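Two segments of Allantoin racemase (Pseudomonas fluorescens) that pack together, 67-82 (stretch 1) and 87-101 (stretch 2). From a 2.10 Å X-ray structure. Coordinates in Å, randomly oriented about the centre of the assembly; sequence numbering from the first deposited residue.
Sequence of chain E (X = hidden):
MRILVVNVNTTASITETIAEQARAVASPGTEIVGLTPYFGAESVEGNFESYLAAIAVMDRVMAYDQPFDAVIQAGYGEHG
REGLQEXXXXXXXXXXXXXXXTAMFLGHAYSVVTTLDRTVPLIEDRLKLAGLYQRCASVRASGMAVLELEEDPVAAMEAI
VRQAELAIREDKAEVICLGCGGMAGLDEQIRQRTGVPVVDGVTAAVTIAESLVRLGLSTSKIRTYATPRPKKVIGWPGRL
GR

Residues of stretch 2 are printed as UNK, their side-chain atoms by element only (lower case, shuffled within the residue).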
# COMPACT_ATOMS: atom_id res chain seq x y z
N PRO E 67 35.05 15.03 20.27
CA PRO E 67 33.68 14.69 20.69
C PRO E 67 32.59 15.34 19.84
O PRO E 67 32.80 16.43 19.30
CB PRO E 67 33.61 15.20 22.14
CG PRO E 67 35.05 15.33 22.59
CD PRO E 67 35.84 15.64 21.36
N PHE E 68 31.45 14.66 19.70
CA PHE E 68 30.28 15.21 19.00
C PHE E 68 28.99 14.56 19.51
O PHE E 68 29.02 13.45 20.07
CB PHE E 68 30.41 15.11 17.47
CG PHE E 68 30.66 13.70 16.96
CD1 PHE E 68 29.60 12.91 16.51
CD2 PHE E 68 31.95 13.20 16.88
CE1 PHE E 68 29.83 11.61 16.02
CE2 PHE E 68 32.20 11.91 16.40
CZ PHE E 68 31.13 11.11 15.96
N ASP E 69 27.87 15.27 19.36
CA ASP E 69 26.63 14.87 20.00
C ASP E 69 25.57 14.39 19.03
O ASP E 69 24.58 13.81 19.44
CB ASP E 69 26.06 16.02 20.83
CG ASP E 69 27.06 16.54 21.83
OD1 ASP E 69 27.15 15.97 22.93
OD2 ASP E 69 27.78 17.52 21.48
N ALA E 70 25.80 14.66 17.75
CA ALA E 70 24.87 14.29 16.70
C ALA E 70 25.59 14.41 15.38
O ALA E 70 26.64 15.06 15.29
CB ALA E 70 23.63 15.19 16.73
N VAL E 71 25.04 13.76 14.36
CA VAL E 71 25.61 13.83 13.03
C VAL E 71 24.51 14.07 12.02
O VAL E 71 23.44 13.44 12.08
CB VAL E 71 26.37 12.53 12.65
CG1 VAL E 71 26.81 12.58 11.18
CG2 VAL E 71 27.58 12.32 13.57
N ILE E 72 24.75 15.01 11.11
CA ILE E 72 23.83 15.27 10.01
C ILE E 72 24.47 14.84 8.72
O ILE E 72 25.59 15.27 8.42
CB ILE E 72 23.45 16.75 9.88
CG1 ILE E 72 22.64 17.23 11.08
CG2 ILE E 72 22.65 16.97 8.60
CD1 ILE E 72 22.43 18.76 11.08
N GLN E 73 23.78 13.99 7.96
CA GLN E 73 24.25 13.64 6.64
C GLN E 73 23.60 14.56 5.62
O GLN E 73 22.38 14.52 5.41
CB GLN E 73 23.99 12.16 6.32
CG GLN E 73 24.39 11.80 4.90
CD GLN E 73 24.58 10.32 4.69
OE1 GLN E 73 25.16 9.63 5.53
NE2 GLN E 73 24.11 9.82 3.56
N ALA E 74 24.42 15.41 5.01
CA ALA E 74 23.93 16.51 4.19
C ALA E 74 24.00 16.15 2.72
O ALA E 74 24.79 16.70 1.96
CB ALA E 74 24.73 17.77 4.45
N GLY E 75 23.18 15.18 2.34
CA GLY E 75 23.02 14.86 0.94
C GLY E 75 21.59 14.43 0.76
O GLY E 75 21.00 13.83 1.67
N TYR E 76 21.02 14.74 -0.40
CA TYR E 76 19.63 14.38 -0.64
C TYR E 76 19.44 13.09 -1.43
O TYR E 76 19.81 13.01 -2.60
CB TYR E 76 18.86 15.55 -1.26
CG TYR E 76 17.45 15.61 -0.76
CD1 TYR E 76 17.11 16.44 0.30
CD2 TYR E 76 16.47 14.77 -1.29
CE1 TYR E 76 15.81 16.48 0.79
CE2 TYR E 76 15.17 14.80 -0.81
CZ TYR E 76 14.84 15.66 0.23
OH TYR E 76 13.54 15.68 0.70
N GLY E 77 18.90 12.07 -0.76
CA GLY E 77 18.54 10.83 -1.43
C GLY E 77 19.69 9.84 -1.55
O GLY E 77 19.64 8.93 -2.37
N GLU E 78 20.75 10.05 -0.76
CA GLU E 78 21.86 9.09 -0.73
C GLU E 78 21.74 8.02 0.33
O GLU E 78 21.03 8.17 1.32
CB GLU E 78 23.22 9.78 -0.60
CG GLU E 78 23.67 10.49 -1.84
CD GLU E 78 22.88 11.74 -2.12
OE1 GLU E 78 22.53 12.43 -1.13
OE2 GLU E 78 22.62 12.04 -3.31
N HIS E 79 22.49 6.95 0.12
CA HIS E 79 22.56 5.86 1.05
C HIS E 79 23.50 6.22 2.19
O HIS E 79 24.25 7.20 2.11
CB HIS E 79 23.08 4.62 0.36
CG HIS E 79 22.12 4.01 -0.61
ND1 HIS E 79 20.95 3.42 -0.22
CD2 HIS E 79 22.18 3.87 -1.97
CE1 HIS E 79 20.31 2.94 -1.29
NE2 HIS E 79 21.04 3.21 -2.35
N GLY E 80 23.45 5.41 3.24
CA GLY E 80 24.46 5.43 4.27
C GLY E 80 24.00 5.71 5.69
O GLY E 80 24.65 5.27 6.64
N ARG E 81 22.87 6.41 5.83
CA ARG E 81 22.37 6.79 7.15
C ARG E 81 22.33 5.61 8.12
O ARG E 81 22.79 5.71 9.26
CB ARG E 81 20.98 7.42 7.06
CG ARG E 81 20.23 7.38 8.41
CD ARG E 81 18.84 7.93 8.35
NE ARG E 81 17.98 7.21 7.41
CZ ARG E 81 17.44 6.01 7.63
NH1 ARG E 81 17.67 5.35 8.75
NH2 ARG E 81 16.65 5.48 6.71
N GLU E 82 21.80 4.48 7.66
CA GLU E 82 21.62 3.31 8.51
C GLU E 82 22.96 2.79 9.03
O GLU E 82 23.03 2.31 10.16
CB GLU E 82 20.91 2.18 7.76
CG GLU E 82 19.55 2.52 7.17
CD GLU E 82 19.64 2.88 5.69
OE1 GLU E 82 20.66 3.47 5.26
OE2 GLU E 82 18.70 2.51 4.95
N UNK E 87 27.01 2.41 13.58
CA UNK E 87 28.34 2.79 14.02
C UNK E 87 28.31 3.72 15.22
O UNK E 87 29.19 3.65 16.08
c UNK E 87 29.94 3.31 10.54
c UNK E 87 29.43 2.51 11.72
c UNK E 87 30.48 1.50 12.19
c UNK E 87 29.08 3.46 12.87
N UNK E 88 27.30 4.58 15.29
CA UNK E 88 27.30 5.65 16.28
C UNK E 88 26.32 5.43 17.44
O UNK E 88 25.32 4.73 17.28
c UNK E 88 27.98 7.40 14.52
c UNK E 88 26.98 6.97 15.59
c UNK E 88 29.26 7.76 15.24
c UNK E 88 27.44 8.60 13.74
N UNK E 89 26.59 6.05 18.58
CA UNK E 89 25.64 6.11 19.69
C UNK E 89 25.15 7.53 19.91
O UNK E 89 24.88 7.93 21.04
c UNK E 89 26.24 5.55 20.98
c UNK E 89 26.55 4.08 20.90
o UNK E 89 27.53 3.67 20.27
n UNK E 89 25.72 3.26 21.54
N UNK E 90 25.09 8.30 18.83
CA UNK E 90 24.49 9.63 18.85
C UNK E 90 23.50 9.72 17.70
O UNK E 90 23.58 8.94 16.75
c UNK E 90 26.52 10.65 19.91
c UNK E 90 26.29 10.61 17.39
c UNK E 90 25.56 10.73 18.71
N UNK E 91 22.53 10.64 17.80
CA UNK E 91 21.55 10.73 16.72
C UNK E 91 22.17 11.08 15.38
O UNK E 91 23.15 11.85 15.28
c UNK E 91 20.57 11.84 17.21
c UNK E 91 22.21 11.54 18.93
c UNK E 91 21.29 12.55 18.29
N UNK E 92 21.62 10.46 14.35
CA UNK E 92 22.02 10.72 12.98
C UNK E 92 20.78 11.21 12.23
O UNK E 92 19.72 10.62 12.32
c UNK E 92 23.01 9.75 10.88
c UNK E 92 22.56 9.45 12.31
c UNK E 92 23.71 8.85 13.14
N UNK E 93 20.89 12.33 11.54
CA UNK E 93 19.76 12.78 10.74
C UNK E 93 20.18 13.14 9.32
O UNK E 93 21.15 13.86 9.10
c UNK E 93 19.43 14.37 12.73
c UNK E 93 18.83 13.83 11.45
c UNK E 93 18.38 14.92 10.49
N UNK E 94 19.48 12.55 8.37
CA UNK E 94 19.76 12.82 6.98
C UNK E 94 18.85 13.95 6.55
O UNK E 94 17.67 13.98 6.90
c UNK E 94 20.06 11.73 4.76
c UNK E 94 19.51 11.57 6.14
o UNK E 94 21.14 11.17 4.51
o UNK E 94 19.45 12.48 3.96
N UNK E 95 19.40 14.88 5.77
CA UNK E 95 18.63 16.07 5.39
C UNK E 95 17.40 15.73 4.56
O UNK E 95 16.44 16.50 4.52
c UNK E 95 19.49 17.13 4.67
c UNK E 95 19.92 16.64 3.28
c UNK E 95 20.70 17.51 5.54
c UNK E 95 20.69 17.71 2.46
N UNK E 96 17.43 14.56 3.93
CA UNK E 96 16.32 14.06 3.14
C UNK E 96 15.09 13.89 4.01
O UNK E 96 14.02 14.46 3.75
o UNK E 96 17.90 12.73 1.85
c UNK E 96 16.65 12.68 2.55
c UNK E 96 15.54 12.21 1.62
N UNK E 97 15.24 13.10 5.05
CA UNK E 97 14.15 12.83 5.96
C UNK E 97 13.84 14.04 6.81
O UNK E 97 12.68 14.35 7.05
o UNK E 97 16.16 8.74 5.27
o UNK E 97 15.88 9.22 7.40
c UNK E 97 14.60 10.42 5.79
c UNK E 97 15.62 9.39 6.19
c UNK E 97 14.49 11.58 6.76
N UNK E 98 14.87 14.78 7.19
CA UNK E 98 14.65 16.02 7.92
C UNK E 98 13.72 16.93 7.12
O UNK E 98 12.71 17.39 7.65
c UNK E 98 15.97 16.71 8.20
N UNK E 99 14.03 17.14 5.84
CA UNK E 99 13.19 18.02 5.02
C UNK E 99 11.76 17.50 4.89
O UNK E 99 10.81 18.26 5.12
c UNK E 99 13.82 18.23 3.64
N UNK E 100 11.59 16.22 4.56
CA UNK E 100 10.25 15.68 4.35
C UNK E 100 9.46 15.70 5.64
O UNK E 100 8.30 16.12 5.66
c UNK E 100 10.32 14.28 3.77
N UNK E 101 10.09 15.27 6.72
CA UNK E 101 9.43 15.23 8.01
C UNK E 101 8.97 16.61 8.49
O UNK E 101 7.82 16.76 8.97
o UNK E 101 9.62 14.34 10.27
c UNK E 101 10.33 14.55 9.06
O HOH W 1 15.53 6.19 3.96

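Position 87 carries four carbons, forked at the second, and makes no contact with stretch 1; it is Leu87. Position 88 has the same forked set, pointing toward stretch 1, with carbons near the edge of the Phe68 ring and near Val71. This is Leu88, whose CD2 lies 3.9 Å from Phe68 CZ and whose CD1 lies 3.7 Å from Val71 CG2, so the branched end serves two apolar neighbours. Position 89 has two carbons, the second bearing one oxygen and one nitrogen: an amide, Asn89, exposed and without a partner in stretch 1, as suits a polar side chain.

Position 90 shows one carbon carrying two more, close to Phe68 and Asp69, hence Val90. Its CG2 is 3.9 Å from Phe68 CE1, while its CB rests 3.3 Å from Asp69 O; the branched side chain points toward stretch 1 and covers both. At 91, three carbons beside Ala70 close a ring onto the backbone nitrogen, which defines Pro91. Lacking an N-H, it can still offer its carbonyl: Val71 N donates to Pro91 O at 2.8 Å. Its CG also packs 3.9 Å from Ala70 CB.

Positions 92 and 93 each have one carbon carrying two; 92 shares a face of the sheet with Val71, and 93 shares the other with Ile72. They are Val92 and Val93, beta-branched residues well suited to a strand. Val92 CA makes a CA-H...O contact with Val71 O (3.2 Å). The backbone of Val93 continues the ladder: Val93 N donates to Val71 O (2.8 Å) and Gln73 N to Val93 O (2.9 Å).

Position 94 has two carbons, the second bearing two oxygens, one of them near Gln73. This carboxylate is Asp94, with OD2 3.3 Å from Gln73 CG. Its OD1 accepts from the backbone N of position 96 at 2.9 Å, capping the helix; a short acidic side chain reaches forward to this first-turn N-H, which has no helical carbonyl before it.

Position 95 has four carbons, forked at the first with one arm two carbons long, against Ile72: Ile95. Buried, apolar and turned toward stretch 1, it brings CG2 to 3.7 Å from Ile72 CG2, and its N donates to Gln73 O at 3.0 Å. Position 96 has one carbon carrying an oxygen and a carbon, near Gly77 and Tyr76, thus Thr96. Its hydroxyl can accept and donate at once: OG1 accepts from Gly77 N (2.9 Å) and donates to Asp94 OD1 (2.6 Å). Its CA sits over the Tyr76 ring face.

Position 97 has three carbons, the third carrying two oxygens, with the end near a guanidinium: Glu97. It is long enough for a salt bridge, Arg81 NE to Glu97 OE2 at 2.9 Å, and water 1 links Arg81 NH2 to Glu97 OE1. Positions 98, 99 and 100 each have one carbon; that of 99 lies near Tyr76, that of 98 meets nothing of stretch 1. They are Ala98, Ala99 and Ala100; the Ala99 methyl sits close to the ring edge, CB 3.9 Å from Tyr76 CE1. Position 101, one carbon then an oxygen, is Ser101, out of reach.

The contact thus joins two parallel strands by a backbone ladder, flanks it with apolar packing, and anchors the capped helix start through Thr96 and Glu97.

Stretch 2 (87-101) LLNVPVVDITEAAAS
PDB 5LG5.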